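Local coordinates for periplasmic beta-glucosidase (Pseudomonas aeruginosa, PDB 6R5R), which probably hydrolyses terminal, non-reducing beta-D-glucosyl residues to release beta-D-glucose, as a family 3 glycoside hydrolase of the periplasm, at residues Y427-N432 with E449-P454; A471-A476 with P513-L518; R25-G30 with G48-T53; T253-G258 with D285-D290; G188-T193 with A485-S490. The protein carries 1 engineered substitution. All coordinates share one frame; numbering follows the deposited sequence.

Contact 1 of 5, residues Y427-N432 with E449-P454; sequences YAKGAN and EVEVDP
The carboxamide of Asn-432 pairs with the backbone N-H and C=O of Asp-453 in the tight part of the contact. Asn-432 OD1 accepts from Asp-453 N at 2.8 Å. Asn-432 ND2 gives a nearly straight bond to Asp-453 O at 3.2 Å (178° at the hydrogen), in the amide plane and on a carbonyl lone pair. Asparagine suits the place: one flat group offers acceptor and donor, and the two bonds fix its rotation. Lys-429, also buried, has CG anti to the backbone N (chi1 -166°) and the chain straight beyond it; this long amine reaches across to Glu-451 O, with NZ 3.0 Å away and above the carbonyl plane. Both pieces belong to the family's C-terminal domain: 427-432 runs off the end of strand 424-428, an outermost strand of a mixed sheet, and 449-454 lies in the loop between helices 437-443 and 457-469. Met-460 of the latter packs on Asn-432 and Asp-453. The looser side begins at the exposed Glu-451 carboxylate, whose OE1 stays 4.3 Å from Lys-429 NZ. A water 2.7 Å from Lys-429 NZ and 3.1 Å from Glu-451 OE1 also donates weakly to Asp-453 OD2, itself salt-bridged to Arg-455.

Contact 2 of 5, residues A471-A476 with P513-L518; sequences ADLVVA and PLVLVL
Ala-476 bonds through both backbone polar groups to strand 514-518: its N donates to Val-515 O and its O accepts from Val-517 N, both at 2.9 Å. It buries more surface here than any other residue of the pair, and its small CB suits the place, because two leucines close over it, Leu-516 CD2 at 3.9 Å and Leu-514 CD1 at 4.0 Å. With CG anti to the backbone N (chi1 179°), Leu-514 leans its CD1 over to the partner strand, where it also meets Val-474 CG1. Pro-513, second in buried surface, just precedes the strand. Having no N-H it can only accept, and its O takes the N-H of Val-474 at 2.9 Å while its ring CD lies 3.5 Å from Asp-472 O, in the loop leading into the partner strand. Val-515, third in buried surface, donates its N-H to Val-474 O along a nearly straight line (172° at the hydrogen). On its face of the sheet the branched valines fit closely, Val-475 CG1 lying 3.6 Å from Val-517 CG2. The strands run parallel, 15° apart, as the two strands of a beta-alpha-beta crossover. Its helix 498-509 covers the alanine-leucine face through Leu-504 and Leu-507, while strands 381-385 and 535-538 flank the pair within the mixed sheet.

Contact 3 of 5, residues R25-G30 with G48-T53; sequences RLVSVG and GAIFNT. With BGC (beta-D-glucopyranose), chain D.
Arg-25 O is gripped by two consecutive backbone N-H groups, Gly-48 N at 2.9 Å and Ala-49 N at 3.1 Å. Glycine fits this spot because it brings no side chain up against the carbonyl. Two more bonds continue the parallel pairing, Val-27 N to Ala-49 O and Phe-51 N to Val-27 O. These are the first two strands of the N-terminal beta/alpha barrel, joined by helix 35-43, on which Val-27 and Ile-50 pack through Leu-38. At the C-terminal ends of the strands, chi1 of 70° sets CG of Phe-51 between the backbone N and the carbonyl carbon and lays the ring against Ser-28 of the partner segment. A small side chain suits this place: Ser-28 CB sits over the ring face, 3.6 Å from its centroid in a CH-pi contact, and Leu-26 CD1 comes to the edge. Phe-51 and Asn-52 line the glucose pocket: Phe-51 CE2 is 3.2 Å from O2 of the chain D glucose, and Asn-52 ND2 donates to its O3 at 2.9 Å. A water joins Val-29 N, Phe-51 O and Thr-53 OG1.

Contact 4 of 5, residues T253-G258 with D285-D290; sequences TISNHG and DMNMND. Engineered in segment 253-258: Asn-256 (natural residue Asp). With BGC (beta-D-glucopyranose), chain C; BGC (beta-D-glucopyranose), chain D.
Thr-253 O accepts from Met-286 N at 3.0 Å, Ser-255 N donates to Met-286 O at 2.8 Å, and farther on Gly-258, whose positive phi suits glycine, donates to Met-288 O. Side chains extend this polar set. Thr-253 OG1 accepts from Asp-285 N and is also bonded to Gly-283 O, a double role that suits threonine. Asp-285 OD2 takes Thr-253 N from above the carboxylate plane, and Asp-285 is salt-bridged to Arg-313 and Arg-244. The small hydroxyl of Ser-255 takes part in three bonds: OG accepts from Met-288 N at 3.0 Å, donates to Asn-256 O at 2.8 Å and accepts from a water that also donates to Met-288 O and Asp-290 OD2. Nonpolar and sugar contacts form the third group. Met-288, its CG anti to the backbone N (chi1 -174°) and its chain extended, brings CE to the edge of the His-257 ring and 3.7 Å from O3 of the chain C glucose. In one deposited conformer, Asn-289 CB lies over a face of that ring. The engineered Asn-256, naturally Asp, has OD1 3.4 Å from C5 of the chain C glucose. Strands 252-254 and 287-288 close the beta/alpha barrel here, with strand 25-27 beyond 287-288 and helix 236-246 against Thr-253.

Contact 5 of 5, residues G188-T193 with A485-S490; sequences GRDYNT and AHEASS. With BGC (beta-D-glucopyranose), chain C; BGC (beta-D-glucopyranose), chain D.
Tyr-191 and Glu-487 meet where two type II beta turns, one from the barrel domain and one from the C-terminal domain, come together beside the bound glucoses. Tyr-191 and Ala-488 hold the third positions of the turns, each with positive phi. Backbone groups take two hydrogen bonds. Ser-490 OG donates to Gly-188 O at 2.6 Å, in the carbonyl plane on a lone pair, and Ala-488 N donates to Asp-190 OD2 at 2.8 Å on its anti lone pair; Asp-190 OD1 goes to Trp-136. Nonpolar contact is slight: the small Ala-488 CB lies 4.2 Å from Tyr-191 CE2. The third group is the bonds to the Glu-487 carboxylate, carried to the sugars with CG anti to the backbone N (chi1 -178°) and the chain extended. Its OE1 accepts from O6 of the chain D glucose at 2.8 Å, while OE2 accepts from O6 of the chain C glucose and is salt-bridged to Arg-585 of a neighbouring subunit. Tyr-191 OH donates to that OE2 at 2.6 Å, on the anti side, 33° out of the carboxylate plane.

Contacts 3, 4 and 5 contribute to the pocket of the two bound glucoses. Contacts 3 and 4 adjoin in the barrel, their centres about 10 Å apart: strand 25-27 pairs with 287-288, Leu-26 O lying 2.8 Å from Asn-289 N, and Phe-51 CE2 meets Met-288 CE at 3.5 Å. Contact 5, centred about 20 Å from contact 4 and 24 Å from contact 3, ties the barrel to the C-terminal domain, meeting contact 4 at both sugars and contact 3 at the chain D glucose. Contacts 1 and 2 both reach that domain's mixed sheet, contact 1 from the end of strand 424-428; their centres are about 17 Å apart, away from the sugars. Strand 473-479 of contact 2 leads on to the 485-490 loop of contact 5.

Contact 1 of 5, residues Y427-N432 with E449-P454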
# COMPACT_ATOMS: atom_id res chain seq x y z
N TYR B 427 -18.32 38.54 4.62
CA TYR B 427 -18.00 37.26 5.28
C TYR B 427 -19.24 36.40 5.55
O TYR B 427 -20.24 36.87 6.10
CB TYR B 427 -17.33 37.52 6.62
CG TYR B 427 -17.09 36.25 7.39
CD1 TYR B 427 -16.19 35.32 6.94
CD2 TYR B 427 -17.82 35.95 8.52
CE1 TYR B 427 -15.97 34.15 7.63
CE2 TYR B 427 -17.61 34.79 9.24
CZ TYR B 427 -16.71 33.85 8.75
OH TYR B 427 -16.50 32.71 9.45
N ALA B 428 -19.13 35.09 5.27
CA ALA B 428 -20.07 34.07 5.81
C ALA B 428 -19.28 32.80 6.10
O ALA B 428 -18.50 32.41 5.22
CB ALA B 428 -21.15 33.73 4.82
N LYS B 429 -19.53 32.18 7.24
CA LYS B 429 -18.83 30.91 7.55
C LYS B 429 -19.16 29.84 6.52
O LYS B 429 -18.23 29.08 6.13
CB LYS B 429 -19.17 30.43 8.95
CG LYS B 429 -18.21 29.33 9.39
CD LYS B 429 -18.36 28.91 10.80
CE LYS B 429 -17.37 27.83 11.13
NZ LYS B 429 -17.19 27.66 12.57
N GLY B 430 -20.44 29.72 6.13
CA GLY B 430 -20.84 28.81 5.03
C GLY B 430 -21.07 27.38 5.51
O GLY B 430 -22.07 26.78 5.09
N ALA B 431 -20.14 26.83 6.31
CA ALA B 431 -20.21 25.44 6.80
C ALA B 431 -19.25 25.29 7.96
O ALA B 431 -18.30 26.04 8.04
CB ALA B 431 -19.83 24.44 5.71
N ASN B 432 -19.51 24.31 8.79
CA ASN B 432 -18.51 23.86 9.78
C ASN B 432 -17.44 23.07 9.02
O ASN B 432 -17.65 22.64 7.85
CB ASN B 432 -19.13 23.08 10.92
CG ASN B 432 -19.86 23.96 11.92
OD1 ASN B 432 -19.35 25.01 12.30
ND2 ASN B 432 -21.03 23.50 12.36
N GLU B 449 -10.41 22.91 19.46
CA GLU B 449 -9.54 23.22 18.29
C GLU B 449 -10.37 23.72 17.12
O GLU B 449 -9.78 24.33 16.22
CB GLU B 449 -8.76 21.97 17.88
CG GLU B 449 -7.92 21.43 19.02
CD GLU B 449 -6.62 22.16 19.28
OE1 GLU B 449 -6.47 23.31 18.81
OE2 GLU B 449 -5.72 21.55 19.94
N VAL B 450 -11.64 23.37 17.08
CA VAL B 450 -12.55 23.66 15.95
C VAL B 450 -13.80 24.32 16.53
O VAL B 450 -14.49 23.66 17.33
CB VAL B 450 -12.92 22.37 15.20
CG1 VAL B 450 -14.04 22.62 14.20
CG2 VAL B 450 -11.68 21.81 14.52
N GLU B 451 -14.09 25.51 16.03
CA GLU B 451 -15.30 26.25 16.44
C GLU B 451 -16.48 25.60 15.75
O GLU B 451 -16.52 25.54 14.52
CB GLU B 451 -15.19 27.73 16.11
CG GLU B 451 -16.28 28.53 16.79
CD GLU B 451 -16.04 30.03 16.68
OE1 GLU B 451 -16.17 30.54 15.56
OE2 GLU B 451 -15.71 30.66 17.70
N VAL B 452 -17.44 25.12 16.54
CA VAL B 452 -18.62 24.47 15.94
C VAL B 452 -19.74 25.51 15.97
O VAL B 452 -20.14 25.91 17.09
CB VAL B 452 -18.98 23.18 16.67
CG1 VAL B 452 -20.20 22.55 16.05
CG2 VAL B 452 -17.78 22.22 16.65
N ASP B 453 -20.07 26.04 14.81
CA ASP B 453 -21.20 26.99 14.70
C ASP B 453 -22.44 26.22 15.11
O ASP B 453 -22.69 25.11 14.63
CB ASP B 453 -21.28 27.57 13.30
CG ASP B 453 -22.19 28.77 13.21
OD1 ASP B 453 -23.36 28.63 13.57
OD2 ASP B 453 -21.71 29.83 12.75
N PRO B 454 -23.24 26.76 16.05
CA PRO B 454 -24.45 26.06 16.51
C PRO B 454 -25.56 26.01 15.45
O PRO B 454 -26.44 25.16 15.58
CB PRO B 454 -24.89 26.88 17.73
CG PRO B 454 -24.37 28.27 17.44
CD PRO B 454 -23.03 28.03 16.74
O HOH W 1 -18.64 29.24 14.17

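Contact 2 of 5, residues A471-A476 with P513-L518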
# COMPACT_ATOMS: atom_id res chain seq x y z
N ALA B 471 -22.11 39.77 -3.96
CA ALA B 471 -20.69 40.01 -4.27
C ALA B 471 -20.43 39.89 -5.75
O ALA B 471 -21.29 39.36 -6.48
CB ALA B 471 -19.84 39.04 -3.48
N ASP B 472 -19.25 40.34 -6.17
CA ASP B 472 -18.76 40.26 -7.57
C ASP B 472 -18.04 38.92 -7.78
O ASP B 472 -18.00 38.43 -8.90
CB ASP B 472 -17.84 41.43 -7.87
CG ASP B 472 -18.61 42.74 -7.78
OD1 ASP B 472 -19.76 42.79 -8.32
OD2 ASP B 472 -18.12 43.66 -7.11
N LEU B 473 -17.48 38.36 -6.71
CA LEU B 473 -16.78 37.07 -6.83
C LEU B 473 -16.67 36.48 -5.44
O LEU B 473 -16.89 37.19 -4.47
CB LEU B 473 -15.43 37.23 -7.52
CG LEU B 473 -14.33 37.96 -6.77
CD1 LEU B 473 -13.38 36.98 -6.08
CD2 LEU B 473 -13.55 38.86 -7.75
N VAL B 474 -16.37 35.18 -5.39
CA VAL B 474 -16.35 34.45 -4.10
C VAL B 474 -14.94 33.87 -3.92
O VAL B 474 -14.47 33.20 -4.84
CB VAL B 474 -17.37 33.29 -4.10
CG1 VAL B 474 -17.25 32.46 -2.84
CG2 VAL B 474 -18.79 33.81 -4.32
N VAL B 475 -14.34 34.16 -2.79
CA VAL B 475 -13.12 33.51 -2.27
C VAL B 475 -13.60 32.53 -1.21
O VAL B 475 -14.03 32.94 -0.12
CB VAL B 475 -12.08 34.50 -1.74
CG1 VAL B 475 -10.85 33.73 -1.24
CG2 VAL B 475 -11.67 35.45 -2.84
N ALA B 476 -13.56 31.23 -1.55
CA ALA B 476 -13.96 30.16 -0.63
C ALA B 476 -12.69 29.63 0.03
O ALA B 476 -11.80 29.21 -0.69
CB ALA B 476 -14.68 29.07 -1.40
N PRO B 513 -17.89 34.00 -10.14
CA PRO B 513 -16.51 33.50 -10.21
C PRO B 513 -16.06 32.96 -8.85
O PRO B 513 -16.36 33.57 -7.82
CB PRO B 513 -15.67 34.71 -10.63
CG PRO B 513 -16.68 35.66 -11.30
CD PRO B 513 -18.01 35.39 -10.63
N LEU B 514 -15.46 31.76 -8.85
CA LEU B 514 -15.19 31.01 -7.61
C LEU B 514 -13.69 30.75 -7.50
O LEU B 514 -13.14 30.05 -8.35
CB LEU B 514 -15.98 29.71 -7.64
CG LEU B 514 -15.83 28.77 -6.44
CD1 LEU B 514 -16.14 29.42 -5.12
CD2 LEU B 514 -16.67 27.52 -6.60
N VAL B 515 -13.05 31.41 -6.55
CA VAL B 515 -11.62 31.22 -6.22
C VAL B 515 -11.56 30.33 -4.98
O VAL B 515 -12.13 30.69 -3.96
CB VAL B 515 -10.91 32.56 -5.94
CG1 VAL B 515 -9.45 32.30 -5.57
CG2 VAL B 515 -11.00 33.50 -7.14
N LEU B 516 -10.84 29.21 -5.05
CA LEU B 516 -10.67 28.36 -3.85
C LEU B 516 -9.29 28.60 -3.26
O LEU B 516 -8.30 28.52 -4.00
CB LEU B 516 -10.74 26.87 -4.24
CG LEU B 516 -12.00 26.38 -4.92
CD1 LEU B 516 -11.97 24.86 -4.95
CD2 LEU B 516 -13.25 26.87 -4.22
N VAL B 517 -9.28 28.91 -1.99
CA VAL B 517 -8.06 29.03 -1.17
C VAL B 517 -8.07 27.78 -0.28
O VAL B 517 -8.91 27.68 0.61
CB VAL B 517 -8.04 30.32 -0.35
CG1 VAL B 517 -6.89 30.32 0.63
CG2 VAL B 517 -7.99 31.51 -1.30
N LEU B 518 -7.17 26.85 -0.58
CA LEU B 518 -7.17 25.55 0.10
C LEU B 518 -6.20 25.60 1.29
O LEU B 518 -5.04 26.05 1.09
CB LEU B 518 -6.68 24.48 -0.86
CG LEU B 518 -7.45 24.29 -2.15
CD1 LEU B 518 -6.82 23.18 -2.97
CD2 LEU B 518 -8.89 23.93 -1.85

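Contact 3 of 5, residues R25-G30 with G48-T53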
# COMPACT_ATOMS: atom_id res chain seq x y z
N ARG B 25 18.45 9.73 30.90
CA ARG B 25 17.02 9.94 31.20
C ARG B 25 16.55 11.28 30.65
O ARG B 25 17.05 12.35 31.07
CB ARG B 25 16.79 9.85 32.70
CG ARG B 25 15.33 10.04 33.10
CD ARG B 25 15.16 9.72 34.55
NE ARG B 25 13.79 9.78 35.03
CZ ARG B 25 13.41 10.29 36.19
NH1 ARG B 25 14.29 10.86 36.99
NH2 ARG B 25 12.14 10.23 36.56
N LEU B 26 15.59 11.21 29.73
CA LEU B 26 14.99 12.38 29.08
C LEU B 26 13.53 12.44 29.47
O LEU B 26 12.79 11.50 29.14
CB LEU B 26 15.16 12.25 27.56
CG LEU B 26 14.38 13.21 26.68
CD1 LEU B 26 14.81 14.62 26.93
CD2 LEU B 26 14.55 12.85 25.21
N VAL B 27 13.11 13.50 30.16
CA VAL B 27 11.72 13.57 30.71
C VAL B 27 11.11 14.94 30.46
O VAL B 27 11.82 15.94 30.17
CB VAL B 27 11.69 13.21 32.20
CG1 VAL B 27 11.97 11.74 32.38
CG2 VAL B 27 12.67 14.02 32.98
N SER B 28 9.79 14.96 30.64
CA SER B 28 8.99 16.21 30.55
C SER B 28 8.21 16.38 31.85
O SER B 28 7.84 15.35 32.45
CB SER B 28 8.08 16.19 29.40
OG SER B 28 7.14 15.14 29.50
N VAL B 29 7.96 17.61 32.24
CA VAL B 29 7.01 17.87 33.35
C VAL B 29 5.62 17.43 32.91
O VAL B 29 5.16 17.80 31.80
CB VAL B 29 6.99 19.35 33.75
CG1 VAL B 29 5.90 19.60 34.79
CG2 VAL B 29 8.36 19.82 34.21
N GLY B 30 4.93 16.66 33.73
CA GLY B 30 3.57 16.23 33.36
C GLY B 30 3.02 15.27 34.38
O GLY B 30 3.59 15.18 35.47
N GLY B 48 19.06 13.55 32.71
CA GLY B 48 20.04 13.96 31.69
C GLY B 48 19.53 15.13 30.86
O GLY B 48 20.32 16.00 30.44
N ALA B 49 18.23 15.18 30.59
CA ALA B 49 17.69 16.21 29.70
C ALA B 49 16.19 16.32 29.88
O ALA B 49 15.52 15.40 30.41
CB ALA B 49 18.05 15.89 28.25
N ILE B 50 15.69 17.45 29.43
CA ILE B 50 14.26 17.83 29.55
C ILE B 50 13.72 18.09 28.15
O ILE B 50 14.45 18.66 27.35
CB ILE B 50 14.07 19.05 30.44
CG1 ILE B 50 14.62 18.80 31.85
CG2 ILE B 50 12.63 19.54 30.47
CD1 ILE B 50 13.88 17.75 32.62
N PHE B 51 12.47 17.73 27.90
CA PHE B 51 11.73 18.24 26.73
C PHE B 51 10.42 18.88 27.18
O PHE B 51 9.90 18.57 28.28
CB PHE B 51 11.54 17.14 25.67
CG PHE B 51 10.60 16.02 26.06
CD1 PHE B 51 11.03 15.02 26.90
CD2 PHE B 51 9.32 15.95 25.56
CE1 PHE B 51 10.20 13.96 27.24
CE2 PHE B 51 8.48 14.92 25.93
CZ PHE B 51 8.92 13.93 26.79
N ASN B 52 9.91 19.79 26.33
CA ASN B 52 8.60 20.48 26.51
C ASN B 52 8.61 21.52 27.64
O ASN B 52 7.50 22.04 27.91
CB ASN B 52 7.47 19.48 26.72
CG ASN B 52 7.05 18.77 25.46
OD1 ASN B 52 7.48 19.15 24.38
ND2 ASN B 52 6.25 17.73 25.64
N THR B 53 9.76 21.95 28.13
CA THR B 53 9.87 23.17 29.00
C THR B 53 10.50 24.26 28.14
O THR B 53 11.59 24.00 27.64
CB THR B 53 10.67 22.89 30.28
OG1 THR B 53 9.86 22.05 31.11
CG2 THR B 53 10.97 24.17 31.04
C2 BGC D . 5.61 14.79 22.40
C3 BGC D . 4.48 15.27 23.27
C4 BGC D . 3.16 14.98 22.55
C5 BGC D . 3.05 13.51 22.16
C6 BGC D . 1.77 13.27 21.37
C1 BGC D . 5.34 13.32 22.09
O2 BGC D . 6.82 14.96 23.16
O3 BGC D . 4.70 16.69 23.43
O4 BGC D . 2.11 15.30 23.48
O5 BGC D . 4.17 13.14 21.34
O6 BGC D . 1.87 11.92 20.94
O HOH W 2 8.65 19.70 30.42

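Contact 4 of 5, residues T253-G258 with D285-D290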
# COMPACT_ATOMS: atom_id res chain seq x y z
N THR B 253 21.80 9.13 19.95
CA THR B 253 20.49 8.56 19.54
C THR B 253 19.48 8.74 20.67
O THR B 253 19.77 8.43 21.82
CB THR B 253 20.59 7.11 19.11
OG1 THR B 253 21.21 6.42 20.17
CG2 THR B 253 21.40 6.93 17.84
N ILE B 254 18.28 9.15 20.32
CA ILE B 254 17.21 9.43 21.30
C ILE B 254 16.01 8.57 20.96
O ILE B 254 15.61 8.55 19.80
CB ILE B 254 16.84 10.90 21.26
CG1 ILE B 254 18.07 11.77 21.54
CG2 ILE B 254 15.69 11.21 22.23
CD1 ILE B 254 17.77 13.24 21.47
N SER B 255 15.53 7.83 21.93
CA SER B 255 14.31 7.03 21.70
C SER B 255 13.13 7.98 21.47
O SER B 255 13.12 9.13 21.88
CB SER B 255 14.00 6.10 22.85
OG SER B 255 13.20 6.73 23.82
N ASN B 256 12.10 7.47 20.86
CA ASN B 256 10.85 8.21 20.77
C ASN B 256 10.09 8.04 22.09
O ASN B 256 10.54 7.34 23.05
CB ASN B 256 10.08 7.71 19.55
CG ASN B 256 9.37 8.79 18.82
OD1 ASN B 256 8.63 9.51 19.46
ND2 ASN B 256 9.59 8.92 17.50
N HIS B 257 8.93 8.60 22.15
CA HIS B 257 8.21 8.83 23.40
C HIS B 257 7.57 7.55 23.93
O HIS B 257 6.70 7.03 23.27
CB HIS B 257 7.18 9.92 23.10
CG HIS B 257 6.55 10.39 24.35
ND1 HIS B 257 5.61 9.62 25.02
CD2 HIS B 257 6.70 11.57 25.03
CE1 HIS B 257 5.24 10.28 26.12
NE2 HIS B 257 5.86 11.51 26.13
N GLY B 258 8.12 6.93 24.99
CA GLY B 258 7.62 5.64 25.45
C GLY B 258 8.05 4.50 24.55
O GLY B 258 7.49 3.42 24.66
N ASP B 285 20.59 5.52 22.94
CA ASP B 285 21.38 6.14 24.02
C ASP B 285 20.45 6.71 25.08
O ASP B 285 20.67 6.44 26.29
CB ASP B 285 22.30 7.23 23.51
CG ASP B 285 23.36 6.73 22.54
OD1 ASP B 285 23.73 5.52 22.56
OD2 ASP B 285 23.80 7.58 21.71
N MET B 286 19.46 7.49 24.65
CA MET B 286 18.65 8.26 25.61
C MET B 286 17.20 7.77 25.57
O MET B 286 16.65 7.51 24.49
CB MET B 286 18.83 9.75 25.31
CG MET B 286 17.94 10.66 26.03
SD MET B 286 18.67 12.36 25.89
CE MET B 286 19.48 12.42 27.49
N ASN B 287 16.66 7.58 26.75
CA ASN B 287 15.32 6.97 26.98
C ASN B 287 14.29 8.07 27.26
O ASN B 287 14.32 8.68 28.34
CB ASN B 287 15.49 5.99 28.13
CG ASN B 287 14.26 5.34 28.69
OD1 ASN B 287 14.27 5.02 29.89
ND2 ASN B 287 13.31 5.03 27.83
N MET B 288 13.37 8.28 26.35
CA MET B 288 12.34 9.33 26.46
C MET B 288 11.13 8.85 27.26
O MET B 288 10.45 7.90 26.82
CB MET B 288 11.96 9.84 25.07
CG MET B 288 11.03 11.00 25.07
SD MET B 288 10.88 11.58 23.29
CE MET B 288 10.33 13.26 23.49
N ASN B 289 10.97 9.49 28.39
CA ASN B 289 9.78 9.56 29.28
C ASN B 289 9.45 8.28 30.08
O ASN B 289 8.93 8.44 31.18
CB ASN B 289 8.58 10.17 28.55
CG ASN B 289 7.86 11.18 29.44
OD1 ASN B 289 8.43 12.16 30.01
ND2 ASN B 289 6.60 10.82 29.67
N ASP B 290 9.68 7.06 29.58
CA ASP B 290 9.10 5.88 30.28
C ASP B 290 9.99 5.41 31.44
O ASP B 290 9.50 4.55 32.25
CB ASP B 290 8.73 4.73 29.34
CG ASP B 290 9.90 4.16 28.57
OD1 ASP B 290 11.00 4.07 29.14
OD2 ASP B 290 9.70 3.87 27.34
C2 BGC C . 8.20 14.16 18.51
C3 BGC C . 8.05 13.66 19.95
C4 BGC C . 6.60 13.17 20.04
C5 BGC C . 6.39 12.04 19.03
C6 BGC C . 5.01 11.38 19.08
C1 BGC C . 7.85 13.10 17.47
O1 BGC C . 7.99 13.68 16.18
O2 BGC C . 9.53 14.68 18.26
O3 BGC C . 8.23 14.80 20.86
O4 BGC C . 6.38 12.67 21.31
O5 BGC C . 6.52 12.61 17.72
O6 BGC C . 4.99 10.44 17.98
C2 BGC D . 5.61 14.79 22.40
C3 BGC D . 4.48 15.27 23.27
C4 BGC D . 3.16 14.98 22.55
C5 BGC D . 3.05 13.51 22.16
C6 BGC D . 1.77 13.27 21.37
C1 BGC D . 5.34 13.32 22.09
O2 BGC D . 6.82 14.96 23.16
O3 BGC D . 4.70 16.69 23.43
O4 BGC D . 2.11 15.30 23.48
O5 BGC D . 4.17 13.14 21.34
O6 BGC D . 1.87 11.92 20.94
O HOH W 3 11.34 5.21 25.72

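Contact 5 of 5, residues G188-T193 with A485-S490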
# COMPACT_ATOMS: atom_id res chain seq x y z
N GLY B 188 -1.21 3.82 5.39
CA GLY B 188 -1.13 5.19 5.88
C GLY B 188 -1.53 5.36 7.34
O GLY B 188 -1.74 6.51 7.78
N ARG B 189 -1.63 4.26 8.10
CA ARG B 189 -2.04 4.31 9.52
C ARG B 189 -0.82 4.65 10.33
O ARG B 189 0.23 3.99 10.19
CB ARG B 189 -2.65 2.97 9.96
CG ARG B 189 -3.96 2.67 9.28
CD ARG B 189 -4.63 1.41 9.73
NE ARG B 189 -4.04 0.16 9.32
CZ ARG B 189 -4.28 -0.55 8.18
NH1 ARG B 189 -5.01 -0.09 7.16
NH2 ARG B 189 -3.72 -1.74 8.04
N ASP B 190 -0.96 5.64 11.19
CA ASP B 190 0.24 6.06 11.94
C ASP B 190 0.76 4.88 12.77
O ASP B 190 -0.03 4.04 13.24
CB ASP B 190 -0.04 7.29 12.77
CG ASP B 190 1.24 8.14 13.02
OD1 ASP B 190 2.37 7.71 12.71
OD2 ASP B 190 1.07 9.24 13.63
N TYR B 191 2.07 4.83 12.90
CA TYR B 191 2.80 3.86 13.72
C TYR B 191 2.80 2.46 13.10
O TYR B 191 3.39 1.53 13.69
CB TYR B 191 2.22 3.74 15.12
CG TYR B 191 1.77 5.02 15.76
CD1 TYR B 191 2.65 6.05 15.99
CD2 TYR B 191 0.46 5.20 16.14
CE1 TYR B 191 2.26 7.21 16.64
CE2 TYR B 191 0.05 6.32 16.80
CZ TYR B 191 0.94 7.36 17.01
OH TYR B 191 0.54 8.46 17.73
N ASN B 192 2.19 2.28 11.93
CA ASN B 192 1.99 0.93 11.41
C ASN B 192 3.27 0.40 10.74
O ASN B 192 4.20 1.15 10.36
CB ASN B 192 0.81 0.86 10.45
CG ASN B 192 0.26 -0.54 10.31
OD1 ASN B 192 0.46 -1.40 11.17
ND2 ASN B 192 -0.46 -0.78 9.22
N THR B 193 3.27 -0.91 10.62
CA THR B 193 4.27 -1.77 9.93
C THR B 193 4.83 -1.12 8.68
O THR B 193 4.09 -0.63 7.82
CB THR B 193 3.54 -3.06 9.55
OG1 THR B 193 2.97 -3.60 10.75
CG2 THR B 193 4.48 -4.02 8.86
N ALA B 485 -4.58 16.53 9.97
CA ALA B 485 -3.29 16.19 9.32
C ALA B 485 -2.23 16.33 10.40
O ALA B 485 -1.38 17.24 10.37
CB ALA B 485 -3.01 17.10 8.15
N HIS B 486 -2.36 15.49 11.41
CA HIS B 486 -1.45 15.51 12.57
C HIS B 486 -1.11 14.07 12.98
O HIS B 486 -1.57 13.11 12.32
CB HIS B 486 -2.00 16.46 13.65
CG HIS B 486 -2.44 15.85 14.93
ND1 HIS B 486 -1.66 15.88 16.05
CD2 HIS B 486 -3.59 15.25 15.28
CE1 HIS B 486 -2.27 15.28 17.04
NE2 HIS B 486 -3.45 14.89 16.59
N GLU B 487 -0.29 13.94 13.99
CA GLU B 487 0.03 12.60 14.49
C GLU B 487 -1.27 11.84 14.74
O GLU B 487 -2.20 12.38 15.38
CB GLU B 487 0.82 12.71 15.79
CG GLU B 487 1.21 11.37 16.34
CD GLU B 487 1.89 11.40 17.68
OE1 GLU B 487 2.10 12.52 18.21
OE2 GLU B 487 2.27 10.32 18.19
N ALA B 488 -1.28 10.57 14.36
CA ALA B 488 -2.40 9.63 14.53
C ALA B 488 -3.68 10.02 13.78
O ALA B 488 -4.55 9.13 13.68
CB ALA B 488 -2.69 9.39 15.99
N SER B 489 -3.73 11.08 12.99
CA SER B 489 -4.96 11.46 12.26
C SER B 489 -4.87 11.01 10.80
O SER B 489 -4.82 11.85 9.90
CB SER B 489 -5.24 12.94 12.37
OG SER B 489 -5.23 13.28 13.74
N SER B 490 -4.87 9.72 10.57
CA SER B 490 -4.85 9.17 9.20
C SER B 490 -6.28 9.24 8.65
O SER B 490 -7.28 9.07 9.39
CB SER B 490 -4.28 7.81 9.21
OG SER B 490 -2.92 7.80 9.75
C2 BGC C . 8.20 14.16 18.51
C3 BGC C . 8.05 13.66 19.95
C4 BGC C . 6.60 13.17 20.04
C5 BGC C . 6.39 12.04 19.03
C6 BGC C . 5.01 11.38 19.08
C1 BGC C . 7.85 13.10 17.47
O1 BGC C . 7.99 13.68 16.18
O2 BGC C . 9.53 14.68 18.26
O3 BGC C . 8.23 14.80 20.86
O4 BGC C . 6.38 12.67 21.31
O5 BGC C . 6.52 12.61 17.72
O6 BGC C . 4.99 10.44 17.98
C2 BGC D . 5.61 14.79 22.40
C3 BGC D . 4.48 15.27 23.27
C4 BGC D . 3.16 14.98 22.55
C5 BGC D . 3.05 13.51 22.16
C6 BGC D . 1.77 13.27 21.37
C1 BGC D . 5.34 13.32 22.09
O2 BGC D . 6.82 14.96 23.16
O3 BGC D . 4.70 16.69 23.43
O4 BGC D . 2.11 15.30 23.48
O5 BGC D . 4.17 13.14 21.34
O6 BGC D . 1.87 11.92 20.94